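Local structure of francisella virulence factor (Francisella novicida, 5EVF) at residues A[9-13]-A[39-43]; A[18-23]-A[72-77]; A[46-52]-A[91-97]; A[80-84]-A[96-100]. The protein is a conserved virulence factor of Francisella whose molecular function remains unknown. All coordinates share one frame; numbering follows the deposited sequence.

Four contacts hold together one compact domain in which a mixed five-stranded sheet carries helix 56-73. The function is unknown and no active site or ligand is assigned, so they are read as parts of the fold. Contact 1 joins strands 6-12 and 42-49, contact 3 joins 42-49 to 95-103, and contact 4 joins 95-103 to 78-84. Contacts 3 and 4 share Val-96 and Gln-97, with centres about 13 Å apart. Contacts 1 and 3 lie on opposite sides of the chain's centre, about 23 Å between centres. Contact 2 instead ties a loop to the helix end, and it touches contact 1 where Tyr-10 packs on His-74 and Ile-41 on Leu-18.

Contact 1: residues A[9-13]-A[39-43]; sequences VYLPK and GNIGQ
Leu-11 and Gln-43 form a hydrogen-bonded antiparallel pair that joins strand 6-12, an outermost strand of the sheet, to strand 42-49. Leu-11 N gives a nearly straight bond (169°) to Gln-43 O at 2.7 Å, and Gln-43 N returns one to Leu-11 O at 3.0 Å. Next comes the non-hydrogen-bonded pair of Pro-12 and Gly-42, with Pro-12 CA and Gly-42 CA 4.1 Å apart. Proline suits this place because a residue here turns its backbone N away from the partner strand, so the missing N-H costs no bond across it. Glycine suits its own because a CB there would clash with Tyr-10 OH and Leu-11 O. With CG anti to the backbone N (chi1 178°), the Tyr-10 ring runs along the partner strand: CD1 lies 3.3 Å from Gln-43 O, and OH reaches Ile-41 CD1 at 3.5 Å. Elsewhere the same ring stacks on His-74.

Beyond the strands, Lys-13 N bonds to Ile-41 O. The lysine chain then stretches out fully, its CE passing across the amide of Asn-40, which itself is held through ND2 by Thr-37 O. NZ donates to Asn-40 O at 2.8 Å and to a water that also accepts from Gly-39 N. The ammonium is satisfied here by a carbonyl and a water, so hydrogen bonds tie the two loop ends together.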
loop_
_atom_site.group_PDB
_atom_site.type_symbol
_atom_site.label_atom_id
_atom_site.label_comp_id
_atom_site.label_asym_id
_atom_site.label_seq_id
_atom_site.Cartn_x
_atom_site.Cartn_y
_atom_site.Cartn_z
ATOM N N VAL A 9 2.126 -5.681 -4.959
ATOM C CA VAL A 9 2.325 -7.080 -4.602
ATOM C C VAL A 9 1.713 -7.301 -3.228
ATOM O O VAL A 9 1.667 -6.396 -2.394
ATOM C CB VAL A 9 3.817 -7.497 -4.609
ATOM C CG1 VAL A 9 4.418 -7.404 -6.008
ATOM C CG2 VAL A 9 4.620 -6.670 -3.636
ATOM N N TYR A 10 1.202 -8.510 -3.010
ATOM C CA TYR A 10 0.712 -8.910 -1.699
ATOM C C TYR A 10 1.584 -10.055 -1.210
ATOM O O TYR A 10 1.805 -11.023 -1.944
ATOM C CB TYR A 10 -0.751 -9.341 -1.739
ATOM C CG TYR A 10 -1.221 -9.785 -0.388
ATOM C CD1 TYR A 10 -1.471 -8.855 0.603
ATOM C CD2 TYR A 10 -1.388 -11.126 -0.089
ATOM C CE1 TYR A 10 -1.885 -9.246 1.851
ATOM C CE2 TYR A 10 -1.809 -11.525 1.160
ATOM C CZ TYR A 10 -2.042 -10.573 2.126
ATOM O OH TYR A 10 -2.460 -10.941 3.389
ATOM N N LEU A 11 2.095 -9.925 0.013
ATOM C CA LEU A 11 3.108 -10.844 0.536
ATOM C C LEU A 11 2.525 -11.517 1.765
ATOM O O LEU A 11 2.589 -10.952 2.865
ATOM C CB LEU A 11 4.389 -10.087 0.894
ATOM C CG LEU A 11 4.917 -9.082 -0.140
ATOM C CD1 LEU A 11 6.111 -8.320 0.416
ATOM C CD2 LEU A 11 5.275 -9.776 -1.452
ATOM N N PRO A 12 1.946 -12.705 1.638
ATOM C CA PRO A 12 1.233 -13.298 2.772
ATOM C C PRO A 12 2.175 -13.970 3.753
ATOM O O PRO A 12 3.187 -14.560 3.374
ATOM C CB PRO A 12 0.332 -14.344 2.106
ATOM C CG PRO A 12 1.073 -14.726 0.853
ATOM C CD PRO A 12 1.744 -13.457 0.391
ATOM N N LYS A 13 1.792 -13.935 5.032
ATOM C CA LYS A 13 2.528 -14.733 6.007
ATOM C C LYS A 13 2.303 -16.220 5.783
ATOM O O LYS A 13 3.189 -17.028 6.068
ATOM C CB LYS A 13 2.110 -14.369 7.434
ATOM C CG LYS A 13 2.785 -13.132 8.033
ATOM C CD LYS A 13 2.353 -13.000 9.510
ATOM C CE LYS A 13 2.928 -11.746 10.166
ATOM N NZ LYS A 13 2.435 -11.624 11.590
ATOM N N GLY A 39 0.322 -8.895 14.752
ATOM C CA GLY A 39 -0.909 -9.568 14.397
ATOM C C GLY A 39 -1.276 -9.534 12.930
ATOM O O GLY A 39 -2.303 -10.113 12.553
ATOM N N ASN A 40 -0.473 -8.893 12.087
ATOM C CA ASN A 40 -0.834 -8.789 10.681
ATOM C C ASN A 40 -0.790 -10.158 10.010
ATOM O O ASN A 40 -0.106 -11.082 10.460
ATOM C CB ASN A 40 0.083 -7.803 9.952
ATOM C CG ASN A 40 1.460 -8.379 9.658
ATOM O OD1 ASN A 40 1.668 -8.999 8.613
ATOM N ND2 ASN A 40 2.404 -8.180 10.574
ATOM N N ILE A 41 -1.555 -10.288 8.921
ATOM C CA ILE A 41 -1.577 -11.521 8.136
ATOM C C ILE A 41 -0.682 -11.452 6.907
ATOM O O ILE A 41 -0.489 -12.476 6.236
ATOM C CB ILE A 41 -3.010 -11.879 7.689
ATOM C CG1 ILE A 41 -3.569 -10.792 6.766
ATOM C CG2 ILE A 41 -3.901 -12.090 8.912
ATOM C CD1 ILE A 41 -4.780 -11.216 5.961
ATOM N N GLY A 42 -0.145 -10.288 6.586
ATOM C CA GLY A 42 0.651 -10.130 5.386
ATOM C C GLY A 42 0.879 -8.656 5.133
ATOM O O GLY A 42 0.384 -7.794 5.863
ATOM N N GLN A 43 1.653 -8.384 4.095
ATOM C CA GLN A 43 1.952 -7.017 3.690
ATOM C C GLN A 43 1.469 -6.775 2.273
ATOM O O GLN A 43 1.459 -7.679 1.447
ATOM C CB GLN A 43 3.453 -6.712 3.701
ATOM C CG GLN A 43 4.243 -7.255 4.841
ATOM C CD GLN A 43 5.740 -7.117 4.609
ATOM O OE1 GLN A 43 6.522 -7.931 5.094
ATOM N NE2 GLN A 43 6.143 -6.102 3.847
HETATM O O HOH W 1 2.887 -10.271 14.031
#

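Contact 2: residues A[18-23]-A[72-77]; sequences LPPTDP and AQHGAH
Thr-21 reaches toward the end of helix 56-73 with both branches of its side chain in use. Its CB stands 3.5 Å from Ala-76 O. From there OG1 takes the place between the backbone N and the carbonyl carbon (chi1 55°), which points it at the same oxygen, and it donates to Ala-76 O at 2.7 Å. The hydroxyl also packs against the methyl of Ala-72, with OG1 to CB at 3.5 Å. The other branch, CG2, comes to 3.5 Å from Gly-75 O and meets CD2 of the His-77 ring at 3.7 Å. Threonine therefore suits the spot twice over, offering a donor to a carbonyl and a methyl to the imidazole.

Its backbone contributes as well. Thr-21 N bonds to Ala-72 O at 2.9 Å, nearly straight at 170°. That oxygen also receives Gly-75 N, from the opposite face of the carbonyl plane, so two donors grip it. Gly-75 is the C-prime residue of a Schellman motif; its positive phi turns the chain out of the helix, and its CA makes a CA-H...O contact with Pro-19 O (3.3 Å), where a CB would run into Leu-18 CB. Small Ala-72 lets Pro-23 settle against it, CB to CB at 3.8 Å.

The loop between strands 6-12 and 27-30 thus lies over the C-terminal end of helix 56-73, just before the chain enters strand 78-84. Arg-104, beyond strand 95-103, bonds to Gly-75 O.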
loop_
_atom_site.group_PDB
_atom_site.type_symbol
_atom_site.label_atom_id
_atom_site.label_comp_id
_atom_site.label_asym_id
_atom_site.label_seq_id
_atom_site.Cartn_x
_atom_site.Cartn_y
_atom_site.Cartn_z
ATOM N N LEU A 18 -7.935 -16.514 1.807
ATOM C CA LEU A 18 -9.131 -16.057 2.481
ATOM C C LEU A 18 -10.104 -15.478 1.465
ATOM O O LEU A 18 -9.686 -15.010 0.401
ATOM C CB LEU A 18 -8.775 -14.994 3.524
ATOM C CG LEU A 18 -7.674 -15.443 4.483
ATOM C CD1 LEU A 18 -7.142 -14.287 5.312
ATOM C CD2 LEU A 18 -8.199 -16.550 5.385
ATOM N N PRO A 19 -11.402 -15.505 1.746
ATOM C CA PRO A 19 -12.371 -14.942 0.811
ATOM C C PRO A 19 -12.148 -13.453 0.654
ATOM O O PRO A 19 -11.826 -12.762 1.634
ATOM C CB PRO A 19 -13.722 -15.237 1.478
ATOM C CG PRO A 19 -13.440 -16.329 2.450
ATOM C CD PRO A 19 -12.055 -16.078 2.934
ATOM N N PRO A 20 -12.274 -12.929 -0.562
ATOM C CA PRO A 20 -12.082 -11.487 -0.768
ATOM C C PRO A 20 -13.078 -10.678 0.042
ATOM O O PRO A 20 -14.193 -11.121 0.326
ATOM C CB PRO A 20 -12.313 -11.303 -2.273
ATOM C CG PRO A 20 -12.057 -12.655 -2.868
ATOM C CD PRO A 20 -12.458 -13.658 -1.828
ATOM N N THR A 21 -12.660 -9.477 0.416
ATOM C CA THR A 21 -13.516 -8.549 1.131
ATOM C C THR A 21 -13.861 -7.382 0.217
ATOM O O THR A 21 -13.285 -7.211 -0.861
ATOM C CB THR A 21 -12.834 -8.048 2.410
ATOM O OG1 THR A 21 -11.570 -7.491 2.072
ATOM C CG2 THR A 21 -12.595 -9.195 3.370
ATOM N N ASP A 22 -14.832 -6.593 0.645
ATOM C CA ASP A 22 -15.236 -5.415 -0.109
ATOM C C ASP A 22 -14.220 -4.308 0.138
ATOM O O ASP A 22 -14.083 -3.857 1.280
ATOM C CB ASP A 22 -16.626 -4.985 0.327
ATOM C CG ASP A 22 -17.157 -3.791 -0.442
ATOM O OD1 ASP A 22 -16.399 -3.083 -1.129
ATOM O OD2 ASP A 22 -18.365 -3.541 -0.334
ATOM N N PRO A 23 -13.495 -3.841 -0.886
ATOM C CA PRO A 23 -12.478 -2.804 -0.646
ATOM C C PRO A 23 -13.031 -1.531 -0.031
ATOM O O PRO A 23 -12.329 -0.883 0.757
ATOM C CB PRO A 23 -11.881 -2.544 -2.043
ATOM C CG PRO A 23 -12.767 -3.191 -3.015
ATOM C CD PRO A 23 -13.674 -4.159 -2.314
ATOM N N ALA A 72 -7.824 -6.087 -0.043
ATOM C CA ALA A 72 -9.186 -6.622 -0.010
ATOM C C ALA A 72 -9.304 -7.878 -0.858
ATOM O O ALA A 72 -10.022 -8.821 -0.502
ATOM C CB ALA A 72 -10.169 -5.566 -0.504
ATOM N N GLN A 73 -8.613 -7.912 -1.996
ATOM C CA GLN A 73 -8.645 -9.108 -2.826
ATOM C C GLN A 73 -8.110 -10.316 -2.077
ATOM O O GLN A 73 -8.510 -11.451 -2.364
ATOM C CB GLN A 73 -7.858 -8.867 -4.113
ATOM C CG GLN A 73 -8.667 -8.102 -5.134
ATOM C CD GLN A 73 -7.860 -7.609 -6.311
ATOM O OE1 GLN A 73 -8.413 -7.006 -7.234
ATOM N NE2 GLN A 73 -6.551 -7.845 -6.287
ATOM N N HIS A 74 -7.226 -10.098 -1.105
ATOM C CA HIS A 74 -6.650 -11.171 -0.318
ATOM C C HIS A 74 -7.261 -11.298 1.068
ATOM O O HIS A 74 -6.705 -12.003 1.917
ATOM C CB HIS A 74 -5.136 -10.982 -0.236
ATOM C CG HIS A 74 -4.478 -11.078 -1.572
ATOM N ND1 HIS A 74 -3.992 -12.267 -2.071
ATOM C CD2 HIS A 74 -4.277 -10.151 -2.535
ATOM C CE1 HIS A 74 -3.503 -12.061 -3.282
ATOM N NE2 HIS A 74 -3.661 -10.787 -3.587
ATOM N N GLY A 75 -8.401 -10.658 1.305
ATOM C CA GLY A 75 -9.191 -10.920 2.494
ATOM C C GLY A 75 -9.017 -9.956 3.644
ATOM O O GLY A 75 -9.545 -10.220 4.722
ATOM N N ALA A 76 -8.303 -8.852 3.460
ATOM C CA ALA A 76 -8.040 -7.958 4.581
ATOM C C ALA A 76 -9.305 -7.236 5.026
ATOM O O ALA A 76 -10.108 -6.787 4.201
ATOM C CB ALA A 76 -6.988 -6.924 4.191
ATOM N N HIS A 77 -9.458 -7.087 6.343
ATOM C CA HIS A 77 -10.446 -6.179 6.902
ATOM C C HIS A 77 -9.877 -4.808 7.237
ATOM O O HIS A 77 -10.646 -3.846 7.368
ATOM C CB HIS A 77 -11.053 -6.788 8.164
ATOM C CG HIS A 77 -11.827 -8.036 7.902
ATOM N ND1 HIS A 77 -11.692 -9.166 8.674
ATOM C CD2 HIS A 77 -12.744 -8.335 6.952
ATOM C CE1 HIS A 77 -12.495 -10.109 8.215
ATOM N NE2 HIS A 77 -13.149 -9.629 7.172
HETATM O O HOH W 2 -8.552 -14.211 -1.726
HETATM O O HOH W 3 -5.396 -14.503 1.483
#

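Contact 3: residues A[46-52]-A[91-97]; sequences TSTHVSN and NELSSVQ
Similar first torsions in His-49 (chi1 -79°) and Ser-95 (chi1 -74°) turn CG and OG each anti to its carbonyl carbon, and so lay the serine hydroxyl over one face of the imidazole. OG sits near the rim of the ring, 3.1 Å from CD2, while Leu-93 O lies in the ring plane at the edge, 3.4 Å from the same carbon. A small serine leaves space for the flat ring above it. Val-50 turns inward instead, its CG2 meeting Val-96 CG2 at 3.9 Å, as suits branched aliphatic residues in a buried place.

The backbone fixes this register. Thr-48 and Val-96 exchange a pair of bonds, Thr-48 N to Val-96 O at 3.0 Å and Val-96 N to Thr-48 O at 2.9 Å. Past the strand ends Val-50 N bonds to Ser-94 O at 2.7 Å and Ser-51 N to Glu-92 O at 3.0 Å, against a type I turn from Asn-91 to Ser-94 whose entry is braced by Ser-94 OG, which accepts from Asn-91 N.

Strand 42-49 here lies between 6-12 and 95-103, and Phe-56 and Leu-59 of helix 56-73 cover Val-96.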
loop_
_atom_site.group_PDB
_atom_site.type_symbol
_atom_site.label_atom_id
_atom_site.label_comp_id
_atom_site.label_asym_id
_atom_site.label_seq_id
_atom_site.Cartn_x
_atom_site.Cartn_y
_atom_site.Cartn_z
ATOM N N THR A 46 2.932 -1.214 -2.745
ATOM C CA THR A 46 2.634 -0.641 -4.050
ATOM C C THR A 46 3.652 0.443 -4.374
ATOM O O THR A 46 4.329 0.973 -3.493
ATOM C CB THR A 46 1.213 -0.061 -4.115
ATOM O OG1 THR A 46 1.022 0.870 -3.045
ATOM C CG2 THR A 46 0.195 -1.158 -3.968
ATOM N N SER A 47 3.756 0.771 -5.658
ATOM C CA SER A 47 4.699 1.812 -6.025
ATOM C C SER A 47 4.302 2.413 -7.364
ATOM O O SER A 47 3.736 1.738 -8.221
ATOM C CB SER A 47 6.123 1.266 -6.085
ATOM O OG SER A 47 6.261 0.372 -7.158
ATOM N N THR A 48 4.613 3.696 -7.522
ATOM C CA THR A 48 4.327 4.455 -8.734
ATOM C C THR A 48 5.541 5.315 -9.048
ATOM O O THR A 48 6.109 5.929 -8.147
ATOM C CB THR A 48 3.104 5.359 -8.544
ATOM O OG1 THR A 48 2.017 4.594 -8.016
ATOM C CG2 THR A 48 2.705 6.045 -9.869
ATOM N N HIS A 49 5.949 5.361 -10.316
ATOM C CA HIS A 49 7.060 6.232 -10.678
ATOM C C HIS A 49 6.649 7.692 -10.586
ATOM O O HIS A 49 5.481 8.045 -10.768
ATOM C CB HIS A 49 7.573 5.926 -12.089
ATOM C CG HIS A 49 8.468 4.731 -12.149
ATOM N ND1 HIS A 49 8.038 3.501 -12.602
ATOM C CD2 HIS A 49 9.762 4.569 -11.786
ATOM C CE1 HIS A 49 9.035 2.637 -12.529
ATOM N NE2 HIS A 49 10.092 3.259 -12.037
ATOM N N VAL A 50 7.636 8.543 -10.302
ATOM C CA VAL A 50 7.373 9.955 -10.036
ATOM C C VAL A 50 7.067 10.705 -11.324
ATOM O O VAL A 50 6.098 11.476 -11.397
ATOM C CB VAL A 50 8.569 10.579 -9.297
ATOM C CG1 VAL A 50 8.465 12.104 -9.295
ATOM C CG2 VAL A 50 8.650 10.023 -7.877
ATOM N N SER A 51 7.886 10.494 -12.353
ATOM C CA SER A 51 7.725 11.155 -13.650
ATOM C C SER A 51 7.692 12.663 -13.406
ATOM O O SER A 51 8.606 13.191 -12.755
ATOM C CB SER A 51 6.504 10.573 -14.345
ATOM O OG SER A 51 6.289 11.214 -15.586
ATOM N N ASN A 52 6.676 13.379 -13.885
ATOM C CA ASN A 52 6.582 14.826 -13.767
ATOM C C ASN A 52 5.612 15.252 -12.680
ATOM O O ASN A 52 5.246 16.429 -12.608
ATOM C CB ASN A 52 6.151 15.426 -15.099
ATOM C CG ASN A 52 5.034 14.634 -15.739
ATOM O OD1 ASN A 52 3.968 14.457 -15.139
ATOM N ND2 ASN A 52 5.273 14.137 -16.956
ATOM N N ASN A 91 13.923 12.069 -8.853
ATOM C CA ASN A 91 13.851 12.508 -10.242
ATOM C C ASN A 91 12.701 11.767 -10.916
ATOM O O ASN A 91 11.939 11.040 -10.270
ATOM C CB ASN A 91 15.189 12.283 -10.957
ATOM C CG ASN A 91 15.684 10.857 -10.835
ATOM O OD1 ASN A 91 14.976 9.907 -11.165
ATOM N ND2 ASN A 91 16.908 10.700 -10.348
ATOM N N GLU A 92 12.595 11.939 -12.239
ATOM C CA GLU A 92 11.487 11.336 -12.974
ATOM C C GLU A 92 11.523 9.811 -12.907
ATOM O O GLU A 92 10.469 9.163 -12.954
ATOM C CB GLU A 92 11.498 11.819 -14.428
ATOM C CG GLU A 92 11.456 13.343 -14.570
ATOM C CD GLU A 92 10.677 13.820 -15.790
ATOM O OE1 GLU A 92 9.822 14.721 -15.636
ATOM O OE2 GLU A 92 10.923 13.301 -16.902
ATOM N N LEU A 93 12.707 9.222 -12.766
ATOM C CA LEU A 93 12.831 7.773 -12.668
ATOM C C LEU A 93 12.665 7.258 -11.247
ATOM O O LEU A 93 12.765 6.047 -11.026
ATOM C CB LEU A 93 14.186 7.316 -13.219
ATOM C CG LEU A 93 14.433 7.588 -14.704
ATOM C CD1 LEU A 93 15.920 7.561 -15.012
ATOM C CD2 LEU A 93 13.688 6.578 -15.564
ATOM N N SER A 94 12.425 8.142 -10.285
ATOM C CA SER A 94 12.193 7.715 -8.918
ATOM C C SER A 94 10.817 7.072 -8.781
ATOM O O SER A 94 9.938 7.225 -9.634
ATOM C CB SER A 94 12.308 8.899 -7.957
ATOM O OG SER A 94 13.642 9.381 -7.926
ATOM N N SER A 95 10.639 6.357 -7.679
ATOM C CA SER A 95 9.350 5.785 -7.323
ATOM C C SER A 95 8.964 6.205 -5.918
ATOM O O SER A 95 9.808 6.269 -5.020
ATOM C CB SER A 95 9.376 4.257 -7.404
ATOM O OG SER A 95 9.379 3.836 -8.755
ATOM N N VAL A 96 7.679 6.473 -5.738
ATOM C CA VAL A 96 7.069 6.622 -4.426
ATOM C C VAL A 96 6.434 5.288 -4.090
ATOM O O VAL A 96 5.761 4.692 -4.934
ATOM C CB VAL A 96 6.022 7.746 -4.426
ATOM C CG1 VAL A 96 5.274 7.767 -3.105
ATOM C CG2 VAL A 96 6.695 9.079 -4.688
ATOM N N GLN A 97 6.680 4.794 -2.882
ATOM C CA GLN A 97 6.236 3.463 -2.519
ATOM C C GLN A 97 5.299 3.544 -1.327
ATOM O O GLN A 97 5.180 4.575 -0.665
ATOM C CB GLN A 97 7.437 2.564 -2.223
ATOM C CG GLN A 97 8.371 2.497 -3.416
ATOM C CD GLN A 97 9.429 1.423 -3.300
ATOM O OE1 GLN A 97 9.720 0.934 -2.208
ATOM N NE2 GLN A 97 10.020 1.051 -4.434
#

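Contact 4: residues A[80-84]-A[96-100]; sequences KYICL and VQLRG
Tyr-81 and Leu-98 meet slantwise on the face of the sheet that carries helix 56-73. The tyrosine CG stands between its backbone N and carbonyl carbon (chi1 78°), and the ring rises from the strand so that CD2 touches Leu-98 CD1 at 3.5 Å. The ring leads away from the partner strand, and the tyrosine also packs on Leu-64 of the helix and Val-28 of strand 27-30. Gly-100 is the non-hydrogen-bonded partner of Tyr-81, with Tyr-81 CB 4.1 Å from Gly-100 CA. The same methyl, Leu-98 CD1, also lies 4.2 Å from Cys-83 SG. One leucine methyl thus packs against both an aromatic ring and the disulfide sulfur.

The other face is more open. Leu-84 lies obliquely against Arg-99, CD1 to CB at 4.0 Å, so only the aliphatic root of the arginine is used; its chain bends and carries the guanidinium away to Tyr-101 OH.

Between the faces the hairpin is tied by two reciprocal pairs of backbone bonds. Ile-82 N to Arg-99 O and Arg-99 N to Ile-82 O are both 3.0 Å, and Leu-84 N reaches Gln-97 O at 2.8 Å, with Gln-97 N bonding back to Leu-84 O.

Since Cys-83 is bonded to Cys-60 of helix 56-73, the hydrophobic face is fastened covalently as well as by packing, whereas on the face of Leu-84 the guanidinium of Arg-99 has Arg-45 nearby, and the two like charges would probably disfavour a closer approach.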
loop_
_atom_site.group_PDB
_atom_site.type_symbol
_atom_site.label_atom_id
_atom_site.label_comp_id
_atom_site.label_asym_id
_atom_site.label_seq_id
_atom_site.Cartn_x
_atom_site.Cartn_y
_atom_site.Cartn_z
ATOM N N LYS A 80 -2.793 -0.969 7.709
ATOM C CA LYS A 80 -2.042 0.125 8.310
ATOM C C LYS A 80 -0.881 0.401 7.372
ATOM O O LYS A 80 -0.116 -0.516 7.063
ATOM C CB LYS A 80 -1.541 -0.246 9.711
ATOM C CG LYS A 80 -2.642 -0.716 10.667
ATOM C CD LYS A 80 -2.075 -0.987 12.069
ATOM C CE LYS A 80 -3.093 -1.714 12.953
ATOM N NZ LYS A 80 -2.479 -2.195 14.237
ATOM N N TYR A 81 -0.753 1.644 6.899
ATOM C CA TYR A 81 0.170 1.905 5.809
ATOM C C TYR A 81 1.017 3.151 6.060
ATOM O O TYR A 81 0.715 3.997 6.917
ATOM C CB TYR A 81 -0.596 2.074 4.486
ATOM C CG TYR A 81 -1.220 3.437 4.415
ATOM C CD1 TYR A 81 -2.372 3.736 5.141
ATOM C CD2 TYR A 81 -0.619 4.461 3.685
ATOM C CE1 TYR A 81 -2.931 5.014 5.112
ATOM C CE2 TYR A 81 -1.171 5.739 3.666
ATOM C CZ TYR A 81 -2.317 6.004 4.381
ATOM O OH TYR A 81 -2.865 7.267 4.352
ATOM N N ILE A 82 2.083 3.252 5.266
ATOM C CA ILE A 82 2.940 4.436 5.240
ATOM C C ILE A 82 3.464 4.606 3.819
ATOM O O ILE A 82 3.767 3.627 3.139
ATOM C CB ILE A 82 4.082 4.315 6.271
ATOM C CG1 ILE A 82 4.934 5.591 6.291
ATOM C CG2 ILE A 82 4.955 3.085 5.966
ATOM C CD1 ILE A 82 5.902 5.638 7.455
ATOM N N CYS A 83 3.527 5.848 3.349
ATOM C CA CYS A 83 4.151 6.148 2.070
ATOM C C CYS A 83 5.626 6.465 2.270
ATOM O O CYS A 83 6.002 7.121 3.250
ATOM C CB CYS A 83 3.433 7.322 1.404
ATOM S SG CYS A 83 1.832 6.788 0.766
ATOM N N LEU A 84 6.454 6.018 1.317
ATOM C CA LEU A 84 7.902 6.015 1.447
ATOM C C LEU A 84 8.541 6.599 0.188
ATOM O O LEU A 84 8.020 6.443 -0.918
ATOM C CB LEU A 84 8.428 4.583 1.683
ATOM C CG LEU A 84 7.857 3.897 2.931
ATOM C CD1 LEU A 84 8.107 2.395 2.886
ATOM C CD2 LEU A 84 8.450 4.503 4.193
ATOM N N VAL A 96 7.679 6.473 -5.738
ATOM C CA VAL A 96 7.069 6.622 -4.426
ATOM C C VAL A 96 6.434 5.288 -4.090
ATOM O O VAL A 96 5.761 4.692 -4.934
ATOM C CB VAL A 96 6.022 7.746 -4.426
ATOM C CG1 VAL A 96 5.274 7.767 -3.105
ATOM C CG2 VAL A 96 6.695 9.079 -4.688
ATOM N N GLN A 97 6.680 4.794 -2.882
ATOM C CA GLN A 97 6.236 3.463 -2.519
ATOM C C GLN A 97 5.299 3.544 -1.327
ATOM O O GLN A 97 5.180 4.575 -0.665
ATOM C CB GLN A 97 7.437 2.564 -2.223
ATOM C CG GLN A 97 8.371 2.497 -3.416
ATOM C CD GLN A 97 9.429 1.423 -3.300
ATOM O OE1 GLN A 97 9.720 0.934 -2.208
ATOM N NE2 GLN A 97 10.020 1.051 -4.434
ATOM N N LEU A 98 4.597 2.447 -1.090
ATOM C CA LEU A 98 3.758 2.318 0.087
ATOM C C LEU A 98 4.013 0.943 0.674
ATOM O O LEU A 98 4.111 -0.038 -0.070
ATOM C CB LEU A 98 2.268 2.487 -0.269
ATOM C CG LEU A 98 1.237 2.216 0.818
ATOM C CD1 LEU A 98 -0.013 3.015 0.513
ATOM C CD2 LEU A 98 0.881 0.743 0.875
ATOM N N ARG A 99 4.107 0.881 2.001
ATOM C CA ARG A 99 4.166 -0.374 2.747
ATOM C C ARG A 99 2.918 -0.451 3.605
ATOM O O ARG A 99 2.643 0.473 4.380
ATOM C CB ARG A 99 5.423 -0.424 3.616
ATOM C CG ARG A 99 5.503 -1.620 4.574
ATOM C CD ARG A 99 5.945 -2.858 3.824
ATOM N NE ARG A 99 7.293 -2.717 3.299
ATOM C CZ ARG A 99 8.397 -3.102 3.945
ATOM N NH1 ARG A 99 8.328 -3.686 5.147
ATOM N NH2 ARG A 99 9.594 -2.923 3.387
ATOM N N GLY A 100 2.154 -1.516 3.444
ATOM C CA GLY A 100 0.933 -1.700 4.211
ATOM C C GLY A 100 0.964 -3.054 4.887
ATOM O O GLY A 100 1.563 -3.999 4.373
#